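Local coordinates for uncharacterized protein (Eubacterium rectale, PDB 5COZ) that is of unknown function but resembles YycH-like regulatory proteins and is probably a lipoprotein held at the cell surface, at residues C37-K42 / K286-V291; Y144-N149 / R227-E232. All coordinates share one frame; numbering follows the deposited sequence.

How the contacts relate
Contact 1 lies at the surface, about 27 Å from the centre of the chain, whereas contact 2 is buried between loops about 9 Å from it. Contact 1 brings the hairpin turn after strand 34-40 against the end of helix 276-288; the hairpin belongs to the mixed sheet, and the helix end packs beside it. Contact 2 pairs two loops that both pack against strand 338-348 of the mixed sheet. They do not touch: their nearest atoms are about 10 Å apart, and in sequence contact 2 is nested inside the loop closed by contact 1. Lysine methylenes, valines and a water make the outer contact, while a proline against a tyrosine edge makes the inner one.

Contact 1: residues C37-K42 / K286-V291; sequences CVVNDK and KLKKYV
With chi1 at 177°, Val39 swings CG1 to the far side of its own N, toward Lys288; Val291 places CG2 likewise, and each of these methyls meets the aliphatic part of a lysine. Val291 CG2 presses on Lys42 CD at 3.4 Å, tighter than ordinary carbon contact, and lies 3.9 Å from Lys42 CB; the extended lysine chain crosses the valine at about a right angle. Lys288 is equally stretched out, and its CE comes within 3.9 Å of Val39 CG1. Between these two pairs stands Asn40, its CG held between the backbone N and the carbonyl carbon (chi1 61°). From there OD1 accepts the N-H of Lys42 at 2.9 Å, in the carbonyl plane, which closes an Asx turn. The turn joins strands 34-40 and 43-50 as a hairpin, and a classic beta bulge, Val39 and Asn40 both facing Leu43, runs into the turn at Asn40. The other end of the amide looks toward helix 276-288: ND2 makes a weak 3.3 Å bond to a water that also donates to Lys288 O. Were Asn40 replaced by an alanine, the Lys42 N-H would probably be left without its mate in the turn, and the water link to Lys288 O would probably be lost. Beyond the pair, the backbone of Lys42 is hydrogen-bonded to that of Ile296 in strand 295-311, and Lys288 rests on Leu43.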
ATOM      1  N   CYS A  37     -13.097   3.460 -20.249  1.00 12.44           N
ATOM      2  CA  CYS A  37     -14.277   3.197 -21.074  1.00 13.73           C
ATOM      3  C   CYS A  37     -15.534   3.267 -20.229  1.00 18.83           C
ATOM      4  O   CYS A  37     -15.495   3.045 -19.018  1.00 18.48           O
ATOM      5  CB  CYS A  37     -14.185   1.844 -21.773  1.00 14.60           C
ATOM      6  SG  CYS A  37     -14.103   0.440 -20.641  1.00 17.92           S
ATOM      7  N   VAL A  38     -16.647   3.518 -20.883  1.00 15.40           N
ATOM      8  CA  VAL A  38     -17.949   3.491 -20.257  1.00 15.15           C
ATOM      9  C   VAL A  38     -18.540   2.105 -20.482  1.00 18.02           C
ATOM     10  O   VAL A  38     -18.472   1.589 -21.596  1.00 20.08           O
ATOM     11  CB  VAL A  38     -18.836   4.599 -20.886  1.00 22.02           C
ATOM     12  CG1 VAL A  38     -20.317   4.370 -20.591  1.00 22.99           C
ATOM     13  CG2 VAL A  38     -18.385   5.973 -20.416  1.00 22.14           C
ATOM     14  N   VAL A  39     -19.102   1.491 -19.445  1.00 12.59           N
ATOM     15  CA  VAL A  39     -19.805   0.221 -19.617  1.00 10.83           C
ATOM     16  C   VAL A  39     -21.282   0.533 -19.840  1.00 13.17           C
ATOM     17  O   VAL A  39     -21.876   0.071 -20.814  1.00 13.30           O
ATOM     18  CB  VAL A  39     -19.583  -0.758 -18.453  1.00 12.58           C
ATOM     19  CG1 VAL A  39     -20.403  -2.024 -18.652  1.00 12.93           C
ATOM     20  CG2 VAL A  39     -18.099  -1.075 -18.306  1.00 12.44           C
ATOM     21  N   ASN A  40     -21.880   1.336 -18.941  1.00 10.33           N
ATOM     22  CA  ASN A  40     -23.260   1.789 -19.096  1.00  9.42           C
ATOM     23  C   ASN A  40     -23.384   3.105 -18.321  1.00 11.61           C
ATOM     24  O   ASN A  40     -22.368   3.554 -17.751  1.00 11.15           O
ATOM     25  CB  ASN A  40     -24.269   0.715 -18.689  1.00 10.68           C
ATOM     26  CG  ASN A  40     -24.187   0.270 -17.255  1.00 15.97           C
ATOM     27  OD1 ASN A  40     -24.063   1.075 -16.328  1.00 12.30           O
ATOM     28  ND2 ASN A  40     -24.330  -1.023 -17.030  1.00 16.23           N
ATOM     29  N   ASP A  41     -24.588   3.700 -18.274  1.00  9.99           N
ATOM     30  CA  ASP A  41     -24.690   5.032 -17.657  0.60  9.53           C
ATOM     31  C   ASP A  41     -24.510   5.029 -16.123  1.00 13.29           C
ATOM     32  O   ASP A  41     -24.536   6.104 -15.522  1.00 12.63           O
ATOM     33  CB  ASP A  41     -25.998   5.733 -18.059  0.60 10.61           C
ATOM     34  CG  ASP A  41     -27.273   5.010 -17.685  0.60 15.28           C
ATOM     35  OD1 ASP A  41     -27.204   4.063 -16.873  0.60 14.18           O
ATOM     36  OD2 ASP A  41     -28.339   5.387 -18.206  0.60 16.45           O
ATOM     37  N   LYS A  42     -24.287   3.863 -15.502  1.00  9.29           N
ATOM     38  CA  LYS A  42     -24.060   3.812 -14.052  1.00  8.79           C
ATOM     39  C   LYS A  42     -22.754   3.084 -13.720  1.00 10.90           C
ATOM     40  O   LYS A  42     -22.464   2.902 -12.544  1.00 12.04           O
ATOM     41  CB  LYS A  42     -25.246   3.114 -13.355  1.00 11.21           C
ATOM     42  CG  LYS A  42     -26.562   3.897 -13.470  1.00 13.82           C
ATOM     43  CD  LYS A  42     -27.601   3.230 -12.610  1.00 19.44           C
ATOM     44  CE  LYS A  42     -29.006   3.743 -12.759  1.00 26.68           C
ATOM     45  NZ  LYS A  42     -29.823   3.477 -11.545  1.00 48.52           N
ATOM     46  N   LYS A 286     -20.487  -8.782 -12.126  1.00 10.43           N
ATOM     47  CA  LYS A 286     -20.853  -8.678 -10.710  0.60 10.25           C
ATOM     48  C   LYS A 286     -21.357  -7.273 -10.384  1.00 13.55           C
ATOM     49  O   LYS A 286     -22.413  -7.109  -9.781  1.00 14.48           O
ATOM     50  CB  LYS A 286     -19.638  -9.017  -9.824  0.60 11.44           C
ATOM     51  CG  LYS A 286     -19.898  -8.912  -8.306  0.60 14.89           C
ATOM     52  CD  LYS A 286     -19.287  -7.650  -7.670  0.60 15.12           C
ATOM     53  CE  LYS A 286     -19.219  -7.768  -6.162  0.60 21.13           C
ATOM     54  NZ  LYS A 286     -18.831  -6.482  -5.515  0.60 16.02           N
ATOM     55  N   LEU A 287     -20.574  -6.259 -10.760  1.00  9.89           N
ATOM     56  CA  LEU A 287     -20.879  -4.864 -10.439  1.00 10.77           C
ATOM     57  C   LEU A 287     -22.184  -4.411 -11.048  1.00 14.00           C
ATOM     58  O   LEU A 287     -22.873  -3.614 -10.430  1.00 13.71           O
ATOM     59  CB  LEU A 287     -19.735  -3.953 -10.873  1.00 10.13           C
ATOM     60  CG  LEU A 287     -18.396  -4.167 -10.115  1.00 12.08           C
ATOM     61  CD1 LEU A 287     -17.293  -3.309 -10.703  1.00 11.39           C
ATOM     62  CD2 LEU A 287     -18.541  -3.888  -8.627  1.00 15.16           C
ATOM     63  N   LYS A 288     -22.574  -4.963 -12.213  1.00 11.88           N
ATOM     64  CA  LYS A 288     -23.867  -4.609 -12.824  1.00 12.54           C
ATOM     65  C   LYS A 288     -25.024  -4.953 -11.914  1.00 18.02           C
ATOM     66  O   LYS A 288     -26.059  -4.289 -12.005  1.00 19.25           O
ATOM     67  CB  LYS A 288     -24.047  -5.325 -14.173  1.00 14.38           C
ATOM     68  CG  LYS A 288     -23.252  -4.697 -15.312  1.00 13.57           C
ATOM     69  CD  LYS A 288     -23.483  -5.548 -16.586  1.00 18.90           C
ATOM     70  CE  LYS A 288     -22.824  -5.003 -17.817  1.00 30.47           C
ATOM     71  NZ  LYS A 288     -23.108  -5.865 -19.009  1.00 33.71           N
ATOM     72  N   LYS A 289     -24.853  -5.956 -11.037  1.00 16.60           N
ATOM     73  CA  LYS A 289     -25.893  -6.421 -10.101  1.00 17.99           C
ATOM     74  C   LYS A 289     -26.028  -5.515  -8.883  1.00 24.47           C
ATOM     75  O   LYS A 289     -27.001  -5.667  -8.124  1.00 25.07           O
ATOM     76  CB  LYS A 289     -25.564  -7.838  -9.604  1.00 20.62           C
ATOM     77  CG  LYS A 289     -25.527  -8.920 -10.686  1.00 26.42           C
ATOM     78  CD  LYS A 289     -25.096 -10.237 -10.048  1.00 30.81           C
ATOM     79  CE  LYS A 289     -25.006 -11.386 -11.017  1.00 47.92           C
ATOM     80  NZ  LYS A 289     -23.719 -11.382 -11.752  1.00 64.71           N
ATOM     81  N   TYR A 290     -25.031  -4.649  -8.643  1.00 19.18           N
ATOM     82  CA  TYR A 290     -25.010  -3.797  -7.448  1.00 18.65           C
ATOM     83  C   TYR A 290     -25.276  -2.352  -7.795  1.00 20.46           C
ATOM     84  O   TYR A 290     -25.120  -1.469  -6.957  1.00 16.60           O
ATOM     85  CB  TYR A 290     -23.684  -3.961  -6.708  1.00 19.05           C
ATOM     86  CG  TYR A 290     -23.596  -5.312  -6.031  1.00 21.73           C
ATOM     87  CD1 TYR A 290     -24.182  -5.531  -4.786  1.00 25.62           C
ATOM     88  CD2 TYR A 290     -23.009  -6.398  -6.673  1.00 21.20           C
ATOM     89  CE1 TYR A 290     -24.143  -6.787  -4.174  1.00 28.85           C
ATOM     90  CE2 TYR A 290     -22.941  -7.651  -6.062  1.00 21.71           C
ATOM     91  CZ  TYR A 290     -23.523  -7.845  -4.819  1.00 34.55           C
ATOM     92  OH  TYR A 290     -23.474  -9.088  -4.221  1.00 38.12           O
ATOM     93  N   VAL A 291     -25.788  -2.153  -9.002  1.00 20.46           N
ATOM     94  CA  VAL A 291     -26.204  -0.897  -9.607  1.00 21.15           C
ATOM     95  C   VAL A 291     -27.142  -0.089  -8.669  1.00 20.70           C
ATOM     96  O   VAL A 291     -26.993   1.134  -8.566  1.00 17.19           O
ATOM     97  CB  VAL A 291     -26.871  -1.243 -10.988  1.00 25.91           C
ATOM     98  CG1 VAL A 291     -28.210  -1.992 -10.854  1.00 26.67           C
ATOM     99  CG2 VAL A 291     -26.990  -0.041 -11.887  1.00 26.04           C
TER
HETATM  100  O   HOH W   1     -26.151  -2.427 -14.697  0.50 14.27           O

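Contact 2: residues Y144-N149 / R227-E232; sequences YYSPFN and RCPENE
Tyr145, Ser146 and Pro229 form a small buried contact between two irregular loops, one after helix 130-137 and the other leading from strand 223-224 into helix 232-235. The backbones come closest at Ser146 and Pro229, with their CA atoms 6.6 Å apart. Pro229 aims its ring at the tyrosine: CG reaches Tyr145 CD2 at 3.8 Å, coming in at the edge of the aromatic ring near its plane, and the two side chains lie obliquely to each other. In Tyr145, chi1 of 176° carries the ring toward Pro229, and chi2 of 76° turns its CD2 edge to the proline. Ser146 is modelled in two conformers; in one of them OG lies near Pro229 CG and CB, a doubtful approach. The polar end of Tyr145 is engaged elsewhere, its OH bonding to Leu343 O of strand 338-348, while its backbone N meets Glu241. The proline loop is fastened in its turn by Pro229 O, which accepts from Asn239 ND2, and by Arg227, whose guanidinium bridges to Glu188, Glu300 and Glu304. Asn231 then caps the N-terminus of helix 232-235. Polar groups of both loops are thus bound to residues beyond the two segments, and what joins Tyr145 to Pro229 is apolar: a fit of shape, a proline carbon against an aromatic edge, with no directional bond to fix it.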
ATOM      1  N   TYR A 144      -4.825   5.054   4.560  1.00  8.85           N
ATOM      2  CA  TYR A 144      -5.703   3.903   4.347  1.00  8.37           C
ATOM      3  C   TYR A 144      -6.563   4.042   3.118  1.00 10.24           C
ATOM      4  O   TYR A 144      -7.187   5.079   2.886  1.00 10.86           O
ATOM      5  CB  TYR A 144      -6.628   3.686   5.554  1.00  9.36           C
ATOM      6  CG  TYR A 144      -5.890   3.285   6.807  1.00 11.90           C
ATOM      7  CD1 TYR A 144      -5.325   4.242   7.646  1.00 15.57           C
ATOM      8  CD2 TYR A 144      -5.777   1.950   7.172  1.00 14.29           C
ATOM      9  CE1 TYR A 144      -4.600   3.870   8.778  1.00 16.83           C
ATOM     10  CE2 TYR A 144      -5.068   1.567   8.309  1.00 15.96           C
ATOM     11  CZ  TYR A 144      -4.491   2.531   9.115  1.00 21.61           C
ATOM     12  OH  TYR A 144      -3.805   2.136  10.246  1.00 26.37           O
ATOM     13  N   TYR A 145      -6.665   2.934   2.368  1.00  8.59           N
ATOM     14  CA  TYR A 145      -7.555   2.905   1.205  1.00  7.14           C
ATOM     15  C   TYR A 145      -9.018   3.054   1.668  1.00 11.19           C
ATOM     16  O   TYR A 145      -9.787   3.810   1.073  1.00 10.51           O
ATOM     17  CB  TYR A 145      -7.375   1.576   0.461  1.00  8.22           C
ATOM     18  CG  TYR A 145      -8.325   1.423  -0.700  1.00  7.46           C
ATOM     19  CD1 TYR A 145      -8.115   2.119  -1.893  1.00  8.57           C
ATOM     20  CD2 TYR A 145      -9.430   0.582  -0.614  1.00  6.05           C
ATOM     21  CE1 TYR A 145      -9.003   2.011  -2.960  1.00  7.75           C
ATOM     22  CE2 TYR A 145     -10.315   0.445  -1.685  1.00  5.96           C
ATOM     23  CZ  TYR A 145     -10.096   1.170  -2.850  1.00  7.86           C
ATOM     24  OH  TYR A 145     -10.965   1.088  -3.898  1.00  8.90           O
ATOM     25  N   SER A 146      -9.402   2.311   2.727  0.50  8.97           N
ATOM     26  CA  SER A 146     -10.756   2.393   3.264  0.50 10.16           C
ATOM     27  C   SER A 146     -10.906   3.569   4.202  0.50 14.48           C
ATOM     28  O   SER A 146     -10.010   3.828   5.015  0.50 14.37           O
ATOM     29  CB  SER A 146     -11.100   1.130   4.048  0.50 12.96           C
ATOM     30  OG  SER A 146     -11.092  -0.016   3.224  0.50 12.60           O
ATOM     31  N   PRO A 147     -12.067   4.226   4.213  1.00 11.81           N
ATOM     32  CA  PRO A 147     -13.270   4.021   3.376  1.00 10.52           C
ATOM     33  C   PRO A 147     -13.397   4.931   2.152  1.00 10.80           C
ATOM     34  O   PRO A 147     -14.311   4.723   1.359  1.00 10.04           O
ATOM     35  CB  PRO A 147     -14.402   4.353   4.363  1.00 13.19           C
ATOM     36  CG  PRO A 147     -13.818   5.476   5.223  1.00 17.90           C
ATOM     37  CD  PRO A 147     -12.299   5.297   5.214  1.00 14.47           C
ATOM     38  N   PHE A 148     -12.506   5.918   1.989  1.00 10.95           N
ATOM     39  CA  PHE A 148     -12.675   6.900   0.914  1.00 11.01           C
ATOM     40  C   PHE A 148     -11.489   7.033  -0.033  1.00 13.48           C
ATOM     41  O   PHE A 148     -11.602   7.722  -1.055  1.00 14.18           O
ATOM     42  CB  PHE A 148     -12.928   8.295   1.528  1.00 14.07           C
ATOM     43  CG  PHE A 148     -14.036   8.357   2.554  1.00 17.44           C
ATOM     44  CD1 PHE A 148     -15.323   7.932   2.241  1.00 20.37           C
ATOM     45  CD2 PHE A 148     -13.802   8.871   3.826  1.00 22.47           C
ATOM     46  CE1 PHE A 148     -16.354   7.993   3.196  1.00 23.02           C
ATOM     47  CE2 PHE A 148     -14.835   8.958   4.769  1.00 26.26           C
ATOM     48  CZ  PHE A 148     -16.102   8.505   4.451  1.00 24.13           C
ATOM     49  N   ASN A 149     -10.363   6.389   0.290  1.00  9.54           N
ATOM     50  CA  ASN A 149      -9.120   6.511  -0.491  1.00  9.55           C
ATOM     51  C   ASN A 149      -8.692   7.987  -0.556  1.00 14.40           C
ATOM     52  O   ASN A 149      -8.345   8.498  -1.631  1.00 12.36           O
ATOM     53  CB  ASN A 149      -9.230   5.891  -1.888  1.00  9.80           C
ATOM     54  CG  ASN A 149      -7.867   5.628  -2.470  1.00 10.57           C
ATOM     55  OD1 ASN A 149      -6.891   5.450  -1.710  1.00 11.05           O
ATOM     56  ND2 ASN A 149      -7.771   5.551  -3.809  1.00 13.44           N
ATOM     57  N   ARG A 227      -2.176  -5.148  -1.179  1.00  6.77           N
ATOM     58  CA  ARG A 227      -2.490  -3.770  -0.803  1.00  7.04           C
ATOM     59  C   ARG A 227      -3.958  -3.646  -0.393  1.00  9.15           C
ATOM     60  O   ARG A 227      -4.461  -2.543  -0.246  1.00  8.96           O
ATOM     61  CB  ARG A 227      -2.163  -2.824  -1.953  1.00  6.84           C
ATOM     62  CG  ARG A 227      -0.648  -2.737  -2.181  1.00  9.67           C
ATOM     63  CD  ARG A 227      -0.324  -2.388  -3.618  1.00  9.62           C
ATOM     64  NE  ARG A 227      -0.786  -1.071  -4.056  1.00 10.46           N
ATOM     65  CZ  ARG A 227      -1.645  -0.862  -5.062  1.00 11.70           C
ATOM     66  NH1 ARG A 227      -2.293  -1.879  -5.612  1.00  7.31           N
ATOM     67  NH2 ARG A 227      -1.882   0.371  -5.498  1.00 10.26           N
ATOM     68  N   CYS A 228      -4.630  -4.783  -0.169  1.00  7.00           N
ATOM     69  CA  CYS A 228      -5.997  -4.799   0.276  1.00  8.90           C
ATOM     70  C   CYS A 228      -6.110  -4.305   1.715  1.00  9.50           C
ATOM     71  O   CYS A 228      -5.274  -4.627   2.560  1.00  9.78           O
ATOM     72  CB  CYS A 228      -6.567  -6.215   0.182  1.00 10.76           C
ATOM     73  SG  CYS A 228      -6.872  -6.761  -1.499  1.00 14.39           S
ATOM     74  N   PRO A 229      -7.251  -3.710   2.039  1.00  8.38           N
ATOM     75  CA  PRO A 229      -7.571  -3.439   3.455  1.00  7.90           C
ATOM     76  C   PRO A 229      -7.646  -4.731   4.283  1.00 10.36           C
ATOM     77  O   PRO A 229      -7.796  -5.838   3.744  1.00  8.98           O
ATOM     78  CB  PRO A 229      -8.994  -2.860   3.369  1.00  8.82           C
ATOM     79  CG  PRO A 229      -9.042  -2.211   2.007  1.00 12.43           C
ATOM     80  CD  PRO A 229      -8.297  -3.206   1.129  1.00  8.93           C
ATOM     81  N   GLU A 230      -7.616  -4.562   5.618  1.00  8.59           N
ATOM     82  CA  GLU A 230      -7.788  -5.685   6.537  1.00  8.37           C
ATOM     83  C   GLU A 230      -9.071  -6.454   6.187  1.00 10.54           C
ATOM     84  O   GLU A 230     -10.155  -5.853   6.049  1.00 11.47           O
ATOM     85  CB  GLU A 230      -7.860  -5.163   7.980  1.00  9.90           C
ATOM     86  CG  GLU A 230      -8.004  -6.281   8.999  1.00 10.59           C
ATOM     87  CD  GLU A 230      -8.122  -5.804  10.438  1.00 25.44           C
ATOM     88  OE1 GLU A 230      -7.620  -4.702  10.744  1.00 25.81           O
ATOM     89  OE2 GLU A 230      -8.670  -6.559  11.270  1.00 36.29           O
ATOM     90  N   ASN A 231      -8.969  -7.779   6.114  1.00  8.13           N
ATOM     91  CA  ASN A 231     -10.105  -8.652   5.840  1.00  7.82           C
ATOM     92  C   ASN A 231      -9.764  -9.991   6.466  1.00  8.88           C
ATOM     93  O   ASN A 231      -9.322 -10.939   5.810  1.00  9.52           O
ATOM     94  CB  ASN A 231     -10.383  -8.775   4.334  1.00 10.46           C
ATOM     95  CG  ASN A 231     -11.631  -9.578   4.017  1.00 22.97           C
ATOM     96  OD1 ASN A 231     -12.213 -10.252   4.876  1.00 16.09           O
ATOM     97  ND2 ASN A 231     -11.977  -9.656   2.739  1.00 23.88           N
ATOM     98  N   GLU A 232      -9.922 -10.028   7.788  1.00  7.26           N
ATOM     99  CA  GLU A 232      -9.500 -11.181   8.557  1.00  7.11           C
ATOM    100  C   GLU A 232     -10.301 -12.446   8.181  1.00  9.50           C
ATOM    101  O   GLU A 232      -9.770 -13.553   8.308  1.00  9.19           O
ATOM    102  CB  GLU A 232      -9.616 -10.837  10.055  1.00  8.33           C
ATOM    103  CG  GLU A 232      -9.038 -11.903  10.969  1.00  8.83           C
ATOM    104  CD  GLU A 232      -8.681 -11.394  12.349  1.00 12.90           C
ATOM    105  OE1 GLU A 232      -9.056 -10.253  12.705  1.00 12.57           O
ATOM    106  OE2 GLU A 232      -7.974 -12.137  13.062  1.00 11.96           O
TER